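Local atomic coordinates of putative surface-anchored fimbrial subunit (Corynebacterium diphtheriae, PDB entry 3HR6), a protein that is the major pilin SpaA, built of tandem Ig-like modules, and forms the shaft of pili on the bacterial cell surface. Residues Glu64-Asn69 with Asp74-Val79; Ala80-Glu85 with Ala89-Leu94; Gln115-Ala120 with Val137-Gln142; Trp274-Pro277 with Gln283-Pro286. All coordinates share one frame; numbering follows the deposited sequence.

Interaction 1 of 4, residues Glu64-Asn69 with Asp74-Val79; sequences EELYTN and DKVTKV
E65 offers K75 two flat groups: its carboxylate and the peptide that follows it. The carboxylate is approached through one oxygen, with OE1 of E65 3.7 Å from NZ of K75. This is a long salt bridge. The peptide oxygen meets the aliphatic part of the lysine instead, and E65 O lies 3.4 Å from K75 CG.

The side chains of E65 and K75 lie alongside each other and point the same way. E65 bends at chi2 (-69°), and K75 also bends at chi2 before running out nearly straight, which brings the charged ends near each other. Both residues are exposed, and the long distance makes this a loose pairing.

The apolar part is better buried, with L66 in the interior. L66 crosses both K75 and V76 at about a right angle. Its CD2 atom does most of the touching: L66 CD2 is 3.5 Å from K75 CB and 3.7 Å from V76 CG1. V76 CG1 also reaches L66 CB at 3.8 Å, so one methyl rests on two atoms of the leucine. No hydrogen bond joins the two segments.

T73, just before D74, adds a polar tie: its OG1 hydrogen-bonds to E65 O, and its backbone bonds to that of L66. The contact sets helix 63-66 against the start of strand 76-83 in the N-terminal pilin domain. That strand pairs with strand 38-44, where V76 touches Y42.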
loop_
_atom_site.group_PDB
_atom_site.type_symbol
_atom_site.label_atom_id
_atom_site.label_comp_id
_atom_site.label_asym_id
_atom_site.label_seq_id
_atom_site.Cartn_x
_atom_site.Cartn_y
_atom_site.Cartn_z
ATOM N N GLU A 64 -16.182 -29.290 -7.065
ATOM C CA GLU A 64 -14.759 -29.590 -6.812
ATOM C C GLU A 64 -14.160 -30.448 -7.929
ATOM O O GLU A 64 -12.952 -30.434 -8.129
ATOM C CB GLU A 64 -14.525 -30.240 -5.429
ATOM C CG GLU A 64 -15.245 -31.586 -5.176
ATOM C CD GLU A 64 -16.493 -31.469 -4.291
ATOM O OE1 GLU A 64 -17.239 -30.465 -4.410
ATOM O OE2 GLU A 64 -16.739 -32.400 -3.491
ATOM N N GLU A 65 -15.009 -31.168 -8.660
ATOM C CA GLU A 65 -14.564 -31.987 -9.795
ATOM C C GLU A 65 -14.198 -31.121 -11.006
ATOM O O GLU A 65 -13.367 -31.509 -11.818
ATOM C CB GLU A 65 -15.648 -32.998 -10.198
ATOM C CG GLU A 65 -16.184 -33.883 -9.050
ATOM C CD GLU A 65 -15.158 -34.894 -8.519
ATOM O OE1 GLU A 65 -14.307 -35.358 -9.313
ATOM O OE2 GLU A 65 -15.213 -35.236 -7.310
ATOM N N LEU A 66 -14.819 -29.943 -11.115
ATOM C CA LEU A 66 -14.621 -29.047 -12.265
ATOM C C LEU A 66 -13.582 -27.979 -11.998
ATOM O O LEU A 66 -12.991 -27.419 -12.926
ATOM C CB LEU A 66 -15.940 -28.362 -12.618
ATOM C CG LEU A 66 -17.078 -29.308 -12.974
ATOM C CD1 LEU A 66 -18.373 -28.527 -13.148
ATOM C CD2 LEU A 66 -16.727 -30.104 -14.234
ATOM N N TYR A 67 -13.369 -27.693 -10.720
ATOM C CA TYR A 67 -12.560 -26.560 -10.315
ATOM C C TYR A 67 -12.194 -26.741 -8.851
ATOM O O TYR A 67 -13.066 -26.963 -8.016
ATOM C CB TYR A 67 -13.364 -25.273 -10.515
ATOM C CG TYR A 67 -12.635 -24.003 -10.161
ATOM C CD1 TYR A 67 -12.083 -23.190 -11.152
ATOM C CD2 TYR A 67 -12.496 -23.608 -8.831
ATOM C CE1 TYR A 67 -11.411 -22.034 -10.833
ATOM C CE2 TYR A 67 -11.834 -22.438 -8.499
ATOM C CZ TYR A 67 -11.298 -21.655 -9.500
ATOM O OH TYR A 67 -10.645 -20.507 -9.155
ATOM N N THR A 68 -10.906 -26.659 -8.537
ATOM C CA THR A 68 -10.453 -26.844 -7.162
ATOM C C THR A 68 -9.088 -26.196 -6.998
ATOM O O THR A 68 -8.329 -26.112 -7.956
ATOM C CB THR A 68 -10.456 -28.351 -6.758
ATOM O OG1 THR A 68 -10.079 -28.496 -5.382
ATOM C CG2 THR A 68 -9.528 -29.194 -7.650
ATOM N N ASN A 69 -8.815 -25.694 -5.799
ATOM C CA ASN A 69 -7.552 -25.021 -5.469
ATOM C C ASN A 69 -7.262 -23.775 -6.332
ATOM O O ASN A 69 -6.110 -23.491 -6.665
ATOM C CB ASN A 69 -6.387 -26.039 -5.520
ATOM C CG ASN A 69 -5.125 -25.551 -4.800
ATOM O OD1 ASN A 69 -5.117 -24.495 -4.160
ATOM N ND2 ASN A 69 -4.052 -26.324 -4.910
ATOM N N ASP A 74 -9.432 -30.790 -15.624
ATOM C CA ASP A 74 -9.501 -31.154 -17.043
ATOM C C ASP A 74 -10.920 -31.452 -17.513
ATOM O O ASP A 74 -11.141 -31.787 -18.681
ATOM C CB ASP A 74 -8.568 -32.340 -17.357
ATOM C CG ASP A 74 -8.805 -33.559 -16.461
ATOM O OD1 ASP A 74 -9.811 -33.635 -15.725
ATOM O OD2 ASP A 74 -7.961 -34.484 -16.507
ATOM N N LYS A 75 -11.873 -31.336 -16.593
ATOM C CA LYS A 75 -13.274 -31.570 -16.878
ATOM C C LYS A 75 -13.971 -30.385 -17.574
ATOM O O LYS A 75 -15.126 -30.508 -17.983
ATOM C CB LYS A 75 -13.992 -31.913 -15.572
ATOM C CG LYS A 75 -13.349 -33.066 -14.816
ATOM C CD LYS A 75 -14.372 -33.952 -14.111
ATOM C CE LYS A 75 -13.806 -35.344 -13.871
ATOM N NZ LYS A 75 -14.634 -36.155 -12.933
ATOM N N VAL A 76 -13.286 -29.251 -17.693
ATOM C CA VAL A 76 -13.834 -28.070 -18.365
ATOM C C VAL A 76 -12.850 -27.556 -19.430
ATOM O O VAL A 76 -11.651 -27.837 -19.364
ATOM C CB VAL A 76 -14.164 -26.945 -17.346
ATOM C CG1 VAL A 76 -15.083 -27.482 -16.243
ATOM C CG2 VAL A 76 -12.891 -26.369 -16.741
ATOM N N THR A 77 -13.374 -26.788 -20.386
ATOM C CA THR A 77 -12.588 -26.094 -21.408
ATOM C C THR A 77 -12.895 -24.597 -21.381
ATOM O O THR A 77 -14.065 -24.205 -21.483
ATOM C CB THR A 77 -12.941 -26.634 -22.814
ATOM O OG1 THR A 77 -12.902 -28.068 -22.807
ATOM C CG2 THR A 77 -11.992 -26.089 -23.871
ATOM N N LYS A 78 -11.851 -23.773 -21.251
ATOM C CA LYS A 78 -11.984 -22.305 -21.239
ATOM C C LYS A 78 -12.554 -21.809 -22.565
ATOM O O LYS A 78 -12.178 -22.309 -23.627
ATOM C CB LYS A 78 -10.641 -21.606 -20.940
ATOM C CG LYS A 78 -10.735 -20.071 -20.923
ATOM C CD LYS A 78 -9.457 -19.371 -20.493
ATOM C CE LYS A 78 -9.456 -17.935 -21.037
ATOM N NZ LYS A 78 -8.383 -17.034 -20.536
ATOM N N VAL A 79 -13.491 -20.858 -22.481
ATOM C CA VAL A 79 -14.078 -20.216 -23.648
ATOM C C VAL A 79 -13.523 -18.813 -23.805
ATOM O O VAL A 79 -13.025 -18.445 -24.864
ATOM C CB VAL A 79 -15.613 -20.086 -23.534
ATOM C CG1 VAL A 79 -16.140 -19.360 -24.751
ATOM C CG2 VAL A 79 -16.294 -21.449 -23.378
#

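Interaction 2 of 4, residues Ala80-Glu85 with Ala89-Leu94; sequences ATKKTE and AKFDNL
K82 runs along the ring of F91 in the opposite direction to that side chain. Its CG lies between the backbone N and the carbonyl carbon (chi1 61°), which sends the chain across toward strand 89-92. From CB the first atom to meet anything is CG: K82 CG is 3.6 Å from F91 CZ and 3.8 Å from A89 CB. CD comes next, over one face of the ring and offset toward its rim. A bend at chi3 (72°) then takes CE past F91 CD1, at 3.8 Å from K82 CE. The tip ends on the backbone, with K82 NZ donating to K90 O at 2.9 Å, tilted 34° from the carbonyl plane. A water accepts from D92 N and, weakly, from K82 NZ.

Either side of K82 the contact is small. A80 CB touches F91 CE1 at 4.1 Å, and T84 CG2 reaches A89 N at 3.6 Å.

Strands 80-83 and 89-92 share no backbone hydrogen bond. Strand 76-83 pairs with strand 38-44, and strand 89-94 with strand 5-13. The lysine does two jobs: its methylenes lie against one face of an aromatic ring, and its ammonium group supplies a polar tie between the strands.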
loop_
_atom_site.group_PDB
_atom_site.type_symbol
_atom_site.label_atom_id
_atom_site.label_comp_id
_atom_site.label_asym_id
_atom_site.label_seq_id
_atom_site.Cartn_x
_atom_site.Cartn_y
_atom_site.Cartn_z
ATOM N N ALA A 80 -13.623 -18.018 -22.745
ATOM C CA ALA A 80 -13.156 -16.650 -22.781
ATOM C C ALA A 80 -13.112 -16.070 -21.385
ATOM O O ALA A 80 -13.613 -16.658 -20.433
ATOM C CB ALA A 80 -14.049 -15.799 -23.666
ATOM N N THR A 81 -12.460 -14.928 -21.286
ATOM C CA THR A 81 -12.434 -14.175 -20.060
ATOM C C THR A 81 -12.723 -12.718 -20.383
ATOM O O THR A 81 -12.264 -12.203 -21.394
ATOM C CB THR A 81 -11.083 -14.337 -19.316
ATOM O OG1 THR A 81 -11.162 -13.705 -18.035
ATOM C CG2 THR A 81 -9.923 -13.755 -20.119
ATOM N N LYS A 82 -13.512 -12.067 -19.532
ATOM C CA LYS A 82 -13.696 -10.625 -19.664
ATOM C C LYS A 82 -14.167 -9.954 -18.389
ATOM O O LYS A 82 -14.591 -10.595 -17.433
ATOM C CB LYS A 82 -14.652 -10.279 -20.797
ATOM C CG LYS A 82 -16.017 -10.820 -20.649
ATOM C CD LYS A 82 -16.891 -10.540 -21.908
ATOM C CE LYS A 82 -16.488 -11.382 -23.100
ATOM N NZ LYS A 82 -17.305 -11.107 -24.322
ATOM N N LYS A 83 -14.124 -8.634 -18.430
ATOM C CA LYS A 83 -14.518 -7.807 -17.308
ATOM C C LYS A 83 -15.908 -7.212 -17.550
ATOM O O LYS A 83 -16.326 -6.962 -18.683
ATOM C CB LYS A 83 -13.495 -6.693 -17.107
ATOM C CG LYS A 83 -12.232 -7.170 -16.448
ATOM C CD LYS A 83 -11.198 -6.051 -16.399
ATOM C CE LYS A 83 -9.957 -6.478 -15.683
ATOM N NZ LYS A 83 -9.225 -7.455 -16.525
ATOM N N THR A 84 -16.649 -7.022 -16.476
ATOM C CA THR A 84 -17.954 -6.388 -16.610
ATOM C C THR A 84 -17.763 -4.909 -17.029
ATOM O O THR A 84 -16.790 -4.227 -16.625
ATOM C CB THR A 84 -18.721 -6.471 -15.292
ATOM O OG1 THR A 84 -17.909 -5.951 -14.228
ATOM C CG2 THR A 84 -19.095 -7.949 -14.990
ATOM N N GLU A 85 -18.646 -4.458 -17.884
ATOM C CA GLU A 85 -18.723 -3.057 -18.277
ATOM C C GLU A 85 -20.195 -2.756 -18.441
ATOM O O GLU A 85 -20.952 -3.585 -18.962
ATOM C CB GLU A 85 -17.951 -2.811 -19.573
ATOM C CG GLU A 85 -17.820 -1.328 -19.959
ATOM C CD GLU A 85 -17.003 -0.460 -18.971
ATOM O OE1 GLU A 85 -16.329 -0.971 -18.027
ATOM O OE2 GLU A 85 -17.037 0.773 -19.156
ATOM N N ALA A 89 -20.845 -8.623 -18.059
ATOM C CA ALA A 89 -19.883 -9.279 -18.945
ATOM C C ALA A 89 -20.711 -10.255 -19.745
ATOM O O ALA A 89 -21.180 -11.247 -19.185
ATOM C CB ALA A 89 -18.797 -10.004 -18.153
ATOM N N LYS A 90 -20.957 -9.935 -21.014
ATOM C CA LYS A 90 -21.754 -10.792 -21.903
ATOM C C LYS A 90 -20.898 -11.709 -22.793
ATOM O O LYS A 90 -20.129 -11.235 -23.646
ATOM C CB LYS A 90 -22.685 -9.963 -22.800
ATOM C CG LYS A 90 -23.682 -10.808 -23.540
ATOM C CD LYS A 90 -24.783 -9.995 -24.200
ATOM C CE LYS A 90 -25.569 -10.841 -25.157
ATOM N NZ LYS A 90 -26.837 -10.199 -25.562
ATOM N N PHE A 91 -21.066 -13.016 -22.614
ATOM C CA PHE A 91 -20.395 -14.020 -23.433
ATOM C C PHE A 91 -21.402 -14.458 -24.490
ATOM O O PHE A 91 -22.348 -15.163 -24.178
ATOM C CB PHE A 91 -19.947 -15.202 -22.556
ATOM C CG PHE A 91 -18.957 -14.826 -21.501
ATOM C CD1 PHE A 91 -17.599 -14.811 -21.780
ATOM C CD2 PHE A 91 -19.374 -14.450 -20.225
ATOM C CE1 PHE A 91 -16.689 -14.464 -20.820
ATOM C CE2 PHE A 91 -18.450 -14.082 -19.260
ATOM C CZ PHE A 91 -17.117 -14.084 -19.557
ATOM N N ASP A 92 -21.194 -14.004 -25.728
ATOM C CA ASP A 92 -22.184 -14.077 -26.798
ATOM C C ASP A 92 -21.788 -15.175 -27.798
ATOM O O ASP A 92 -20.648 -15.635 -27.787
ATOM C CB ASP A 92 -22.274 -12.698 -27.481
ATOM C CG ASP A 92 -23.596 -12.473 -28.244
ATOM O OD1 ASP A 92 -24.387 -13.421 -28.471
ATOM O OD2 ASP A 92 -23.848 -11.308 -28.630
ATOM N N ASN A 93 -22.743 -15.604 -28.627
ATOM C CA ASN A 93 -22.495 -16.563 -29.723
ATOM C C ASN A 93 -21.983 -17.929 -29.202
ATOM O O ASN A 93 -21.015 -18.497 -29.735
ATOM C CB ASN A 93 -21.509 -15.931 -30.732
ATOM C CG ASN A 93 -21.573 -16.558 -32.104
ATOM O OD1 ASN A 93 -22.642 -16.932 -32.591
ATOM N ND2 ASN A 93 -20.418 -16.642 -32.767
ATOM N N LEU A 94 -22.662 -18.452 -28.175
ATOM C CA LEU A 94 -22.262 -19.692 -27.508
ATOM C C LEU A 94 -23.044 -20.896 -28.005
ATOM O O LEU A 94 -24.244 -20.814 -28.283
ATOM C CB LEU A 94 -22.509 -19.596 -25.998
ATOM C CG LEU A 94 -21.738 -18.514 -25.245
ATOM C CD1 LEU A 94 -22.115 -18.566 -23.747
ATOM C CD2 LEU A 94 -20.246 -18.674 -25.439
HETATM O O HOH W 1 -18.852 -12.631 -26.844
#

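Interaction 3 of 4, residues Gln115-Ala120 with Val137-Gln142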
loop_
_atom_site.group_PDB
_atom_site.type_symbol
_atom_site.label_atom_id
_atom_site.label_comp_id
_atom_site.label_asym_id
_atom_site.label_seq_id
_atom_site.Cartn_x
_atom_site.Cartn_y
_atom_site.Cartn_z
ATOM N N GLN A 115 -17.876 -17.547 -5.821
ATOM C CA GLN A 115 -17.481 -18.918 -6.089
ATOM C C GLN A 115 -17.859 -19.299 -7.518
ATOM O O GLN A 115 -18.768 -18.697 -8.113
ATOM C CB GLN A 115 -18.213 -19.870 -5.146
ATOM C CG GLN A 115 -18.110 -19.467 -3.689
ATOM C CD GLN A 115 -16.725 -19.586 -3.195
ATOM O OE1 GLN A 115 -16.091 -20.635 -3.391
ATOM N NE2 GLN A 115 -16.226 -18.541 -2.531
ATOM N N PRO A 116 -17.179 -20.317 -8.070
ATOM C CA PRO A 116 -17.627 -20.859 -9.348
ATOM C C PRO A 116 -19.054 -21.371 -9.308
ATOM O O PRO A 116 -19.522 -21.851 -8.268
ATOM C CB PRO A 116 -16.651 -22.008 -9.589
ATOM C CG PRO A 116 -15.462 -21.642 -8.790
ATOM C CD PRO A 116 -15.973 -21.013 -7.582
ATOM N N PHE A 117 -19.766 -21.240 -10.424
ATOM C CA PHE A 117 -21.120 -21.727 -10.489
ATOM C C PHE A 117 -21.495 -22.149 -11.898
ATOM O O PHE A 117 -20.945 -21.676 -12.870
ATOM C CB PHE A 117 -22.100 -20.676 -9.943
ATOM C CG PHE A 117 -22.192 -19.414 -10.773
ATOM C CD1 PHE A 117 -23.191 -19.266 -11.727
ATOM C CD2 PHE A 117 -21.312 -18.370 -10.569
ATOM C CE1 PHE A 117 -23.283 -18.127 -12.496
ATOM C CE2 PHE A 117 -21.384 -17.228 -11.335
ATOM C CZ PHE A 117 -22.396 -17.083 -12.268
ATOM N N LEU A 118 -22.445 -23.066 -11.974
ATOM C CA LEU A 118 -22.880 -23.652 -13.236
ATOM C C LEU A 118 -24.024 -22.824 -13.825
ATOM O O LEU A 118 -24.853 -22.266 -13.087
ATOM C CB LEU A 118 -23.348 -25.087 -13.013
ATOM C CG LEU A 118 -22.319 -26.129 -12.551
ATOM C CD1 LEU A 118 -23.015 -27.400 -12.044
ATOM C CD2 LEU A 118 -21.341 -26.415 -13.673
ATOM N N VAL A 119 -24.034 -22.735 -15.156
ATOM C CA VAL A 119 -25.112 -22.086 -15.919
ATOM C C VAL A 119 -25.368 -22.909 -17.171
ATOM O O VAL A 119 -24.475 -23.083 -17.985
ATOM C CB VAL A 119 -24.738 -20.663 -16.405
ATOM C CG1 VAL A 119 -25.933 -19.974 -16.970
ATOM C CG2 VAL A 119 -24.145 -19.816 -15.261
ATOM N N ALA A 120 -26.589 -23.375 -17.322
ATOM C CA ALA A 120 -27.020 -24.020 -18.555
ATOM C C ALA A 120 -27.400 -22.949 -19.590
ATOM O O ALA A 120 -27.971 -21.911 -19.249
ATOM C CB ALA A 120 -28.203 -24.956 -18.285
ATOM N N VAL A 137 -27.127 -14.089 -15.220
ATOM C CA VAL A 137 -26.741 -14.610 -13.914
ATOM C C VAL A 137 -26.134 -13.485 -13.103
ATOM O O VAL A 137 -25.643 -12.500 -13.650
ATOM C CB VAL A 137 -25.773 -15.794 -14.009
ATOM C CG1 VAL A 137 -26.463 -16.931 -14.750
ATOM C CG2 VAL A 137 -24.505 -15.385 -14.723
ATOM N N TYR A 138 -26.222 -13.639 -11.792
ATOM C CA TYR A 138 -26.058 -12.539 -10.852
ATOM C C TYR A 138 -25.212 -12.963 -9.626
ATOM O O TYR A 138 -25.660 -12.864 -8.483
ATOM C CB TYR A 138 -27.446 -12.059 -10.400
ATOM C CG TYR A 138 -28.297 -11.537 -11.525
ATOM C CD1 TYR A 138 -28.262 -10.189 -11.891
ATOM C CD2 TYR A 138 -29.115 -12.387 -12.242
ATOM C CE1 TYR A 138 -29.035 -9.713 -12.944
ATOM C CE2 TYR A 138 -29.872 -11.932 -13.304
ATOM C CZ TYR A 138 -29.824 -10.594 -13.651
ATOM O OH TYR A 138 -30.569 -10.144 -14.702
ATOM N N PRO A 139 -23.990 -13.431 -9.857
ATOM C CA PRO A 139 -23.095 -13.791 -8.753
ATOM C C PRO A 139 -22.794 -12.583 -7.836
ATOM O O PRO A 139 -22.657 -11.462 -8.335
ATOM C CB PRO A 139 -21.845 -14.257 -9.486
ATOM C CG PRO A 139 -21.860 -13.446 -10.745
ATOM C CD PRO A 139 -23.293 -13.494 -11.158
ATOM N N LYS A 140 -22.755 -12.820 -6.522
ATOM C CA LYS A 140 -22.460 -11.798 -5.526
ATOM C C LYS A 140 -21.008 -11.860 -5.101
ATOM O O LYS A 140 -20.438 -12.931 -4.936
ATOM C CB LYS A 140 -23.322 -11.990 -4.266
ATOM C CG LYS A 140 -24.695 -11.364 -4.314
ATOM C CD LYS A 140 -25.577 -11.775 -5.477
ATOM C CE LYS A 140 -26.557 -12.929 -5.223
ATOM N NZ LYS A 140 -27.442 -13.144 -6.443
ATOM N N HIS A 141 -20.413 -10.695 -4.909
ATOM C CA HIS A 141 -19.092 -10.575 -4.305
ATOM C C HIS A 141 -19.176 -9.518 -3.226
ATOM O O HIS A 141 -20.168 -8.805 -3.112
ATOM C CB HIS A 141 -18.024 -10.185 -5.316
ATOM C CG HIS A 141 -18.236 -8.825 -5.888
ATOM N ND1 HIS A 141 -18.947 -8.607 -7.046
ATOM C CD2 HIS A 141 -17.890 -7.604 -5.419
ATOM C CE1 HIS A 141 -19.017 -7.304 -7.276
ATOM N NE2 HIS A 141 -18.375 -6.673 -6.310
ATOM N N GLN A 142 -18.137 -9.445 -2.401
ATOM C CA GLN A 142 -18.090 -8.460 -1.328
ATOM C C GLN A 142 -16.874 -7.594 -1.503
ATOM O O GLN A 142 -15.801 -8.047 -1.841
ATOM C CB GLN A 142 -18.118 -9.106 0.069
ATOM C CG GLN A 142 -19.415 -9.864 0.425
ATOM C CD GLN A 142 -19.498 -11.258 -0.129
ATOM O OE1 GLN A 142 -18.628 -12.100 0.125
ATOM N NE2 GLN A 142 -20.558 -11.528 -0.900
#
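F117 wedges its ring between V137 and P139, and this is the tight part of the contact. The closest approach is from F117 CE2 to P139 CB, at 3.5 Å. The proline crosses the phenylalanine side chain at about a right angle. V137 comes in at the ring edge, near the ring plane, with V137 CG2 3.7 Å from F117 CZ. The carbonyl oxygen of Q115 also lies at the edge of the ring, in its plane. The ring reaches across because CG of F117 sits between the backbone N and the carbonyl carbon (chi1 66°).

V119 extends the apolar patch. It meets V137 tip to tip, with V119 CG2 3.7 Å from V137 CG1. V137 thus spends one methyl on the phenylalanine and the other on V119.

The looser side is made by Y138 and K140. The CB of Y138 points away from 115-120, and its ring stacks on H10. K140 curls back along its own segment, where K140 NZ donates to Y138 O at 2.7 Å. The C=O...N angle there is 158°.

The two segments belong to the hairpin of strands 117-124 and 131-143, yet no hydrogen bond links them here. The CA atoms of V119 and V137 are 7.9 Å apart. F117 and V119 bond through their backbones to strand 97-103, while V137 and P139 bond to strand 5-13. Between these two segments the contact is therefore apolar; just outside them S114 OG hydrogen-bonds to K140 O.

Interaction 4 of 4, residues Trp274-Pro277 with Gln283-Pro286; sequences WVLP and QWDP
P286 lies over the indole of W274 and makes the closest contact. Its CB sits 3.6 Å from the centroid of the five-membered ring of W274, 24° off the ring normal, a CH-pi contact. P286 O rests on the same face, 3.4 Å above the plane.

W284 is held on both faces. L276 CD2 stands almost straight over its six-membered ring, 3.9 Å from the W284 centroid and 7° off the normal. P286 CA lies on the opposite face. The far end of the ring touches the strand: W284 CH2 is 3.6 Å from L276 CB and 3.9 Å from W274 CB. W284 reaches this far because its CG is anti to the backbone N (chi1 176°).

Outside this shell, polar bonds fix the loop. W284 NE1 bonds to L294 O, and the hydroxyl of Y224 bonds to W284 O. D285 makes a salt bridge with K192.

No hydrogen bond crosses between the segments. Residues 274-276 end strand 268-276, whose neighbour, strand 187-192, shares backbone hydrogen bonds with W274 and L276. W284 and P286 touch A190 of that same strand, so the loop folds back over the sheet.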
loop_
_atom_site.group_PDB
_atom_site.type_symbol
_atom_site.label_atom_id
_atom_site.label_comp_id
_atom_site.label_asym_id
_atom_site.label_seq_id
_atom_site.Cartn_x
_atom_site.Cartn_y
_atom_site.Cartn_z
ATOM N N TRP A 274 -1.198 -3.095 0.513
ATOM C CA TRP A 274 -2.283 -3.648 -0.255
ATOM C C TRP A 274 -2.818 -4.874 0.435
ATOM O O TRP A 274 -2.045 -5.629 1.006
ATOM C CB TRP A 274 -1.754 -4.092 -1.601
ATOM C CG TRP A 274 -1.164 -2.985 -2.458
ATOM C CD1 TRP A 274 0.014 -2.329 -2.235
ATOM C CD2 TRP A 274 -1.649 -2.502 -3.719
ATOM N NE1 TRP A 274 0.233 -1.399 -3.232
ATOM C CE2 TRP A 274 -0.740 -1.539 -4.178
ATOM C CE3 TRP A 274 -2.759 -2.804 -4.507
ATOM C CZ2 TRP A 274 -0.936 -0.824 -5.362
ATOM C CZ3 TRP A 274 -2.952 -2.085 -5.705
ATOM C CH2 TRP A 274 -2.036 -1.122 -6.114
ATOM N N VAL A 275 -4.133 -5.062 0.349
ATOM C CA VAL A 275 -4.786 -6.280 0.863
ATOM C C VAL A 275 -5.304 -7.130 -0.294
ATOM O O VAL A 275 -5.875 -6.594 -1.265
ATOM C CB VAL A 275 -5.851 -6.034 1.904
ATOM C CG1 VAL A 275 -6.992 -5.166 1.421
ATOM C CG2 VAL A 275 -6.384 -7.383 2.470
ATOM N N LEU A 276 -4.973 -8.416 -0.214
ATOM C CA LEU A 276 -5.410 -9.420 -1.193
ATOM C C LEU A 276 -6.129 -10.543 -0.482
ATOM O O LEU A 276 -5.584 -11.128 0.445
ATOM C CB LEU A 276 -4.209 -10.010 -1.913
ATOM C CG LEU A 276 -4.496 -10.924 -3.091
ATOM C CD1 LEU A 276 -5.020 -10.077 -4.272
ATOM C CD2 LEU A 276 -3.225 -11.631 -3.499
ATOM N N PRO A 277 -7.345 -10.886 -0.924
ATOM C CA PRO A 277 -8.113 -11.969 -0.285
ATOM C C PRO A 277 -7.701 -13.361 -0.827
ATOM O O PRO A 277 -8.557 -14.134 -1.249
ATOM C CB PRO A 277 -9.548 -11.635 -0.689
ATOM C CG PRO A 277 -9.404 -11.010 -2.019
ATOM C CD PRO A 277 -8.088 -10.235 -2.015
ATOM N N GLN A 283 5.890 -15.201 -4.740
ATOM C CA GLN A 283 6.093 -13.997 -3.971
ATOM C C GLN A 283 5.418 -12.860 -4.742
ATOM O O GLN A 283 5.791 -12.560 -5.878
ATOM C CB GLN A 283 7.574 -13.776 -3.704
ATOM C CG GLN A 283 8.032 -14.735 -2.599
ATOM C CD GLN A 283 9.445 -14.581 -2.212
ATOM O OE1 GLN A 283 10.298 -14.263 -3.037
ATOM N NE2 GLN A 283 9.738 -14.853 -0.930
ATOM N N TRP A 284 4.380 -12.310 -4.149
ATOM C CA TRP A 284 3.493 -11.350 -4.826
ATOM C C TRP A 284 4.032 -9.933 -4.686
ATOM O O TRP A 284 4.360 -9.487 -3.584
ATOM C CB TRP A 284 2.108 -11.456 -4.223
ATOM C CG TRP A 284 1.095 -10.506 -4.721
ATOM C CD1 TRP A 284 0.692 -10.341 -6.015
ATOM C CD2 TRP A 284 0.262 -9.657 -3.924
ATOM N NE1 TRP A 284 -0.307 -9.400 -6.068
ATOM C CE2 TRP A 284 -0.590 -8.959 -4.801
ATOM C CE3 TRP A 284 0.188 -9.380 -2.556
ATOM C CZ2 TRP A 284 -1.513 -8.021 -4.340
ATOM C CZ3 TRP A 284 -0.730 -8.474 -2.099
ATOM C CH2 TRP A 284 -1.572 -7.779 -2.982
ATOM N N ASP A 285 4.168 -9.254 -5.824
ATOM C CA ASP A 285 4.467 -7.847 -5.845
ATOM C C ASP A 285 3.132 -7.105 -6.005
ATOM O O ASP A 285 2.520 -7.193 -7.086
ATOM C CB ASP A 285 5.405 -7.491 -7.015
ATOM C CG ASP A 285 5.748 -5.979 -7.053
ATOM O OD1 ASP A 285 5.145 -5.209 -6.290
ATOM O OD2 ASP A 285 6.655 -5.584 -7.818
ATOM N N PRO A 286 2.653 -6.433 -4.930
ATOM C CA PRO A 286 1.373 -5.767 -4.981
ATOM C C PRO A 286 1.348 -4.594 -5.954
ATOM O O PRO A 286 0.256 -4.126 -6.312
ATOM C CB PRO A 286 1.171 -5.274 -3.544
ATOM C CG PRO A 286 2.521 -5.160 -2.976
ATOM C CD PRO A 286 3.363 -6.171 -3.662
#

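Overall arrangement
From the N terminus the contacts come one after another along the chain; none nests in or crosses another. Interaction 1 closes the passage from helix 63-66 through the small pair 67-68 and 71-72 to strand 76-83. Interaction 2 closes the turn from that strand to strand 89-94. Interaction 3 spans a longer excursion, at one end of the hairpin of strands 117-124 and 131-143. These three reach one sheet of the N-terminal domain. Interaction 1 touches interaction 2 through V79 and L94, and interaction 3 through Y67 with P116 and L66 with L118. Interaction 4 closes a loop after strand 268-276, in a different sheet. Its centre is about 24 Å from that of interaction 3.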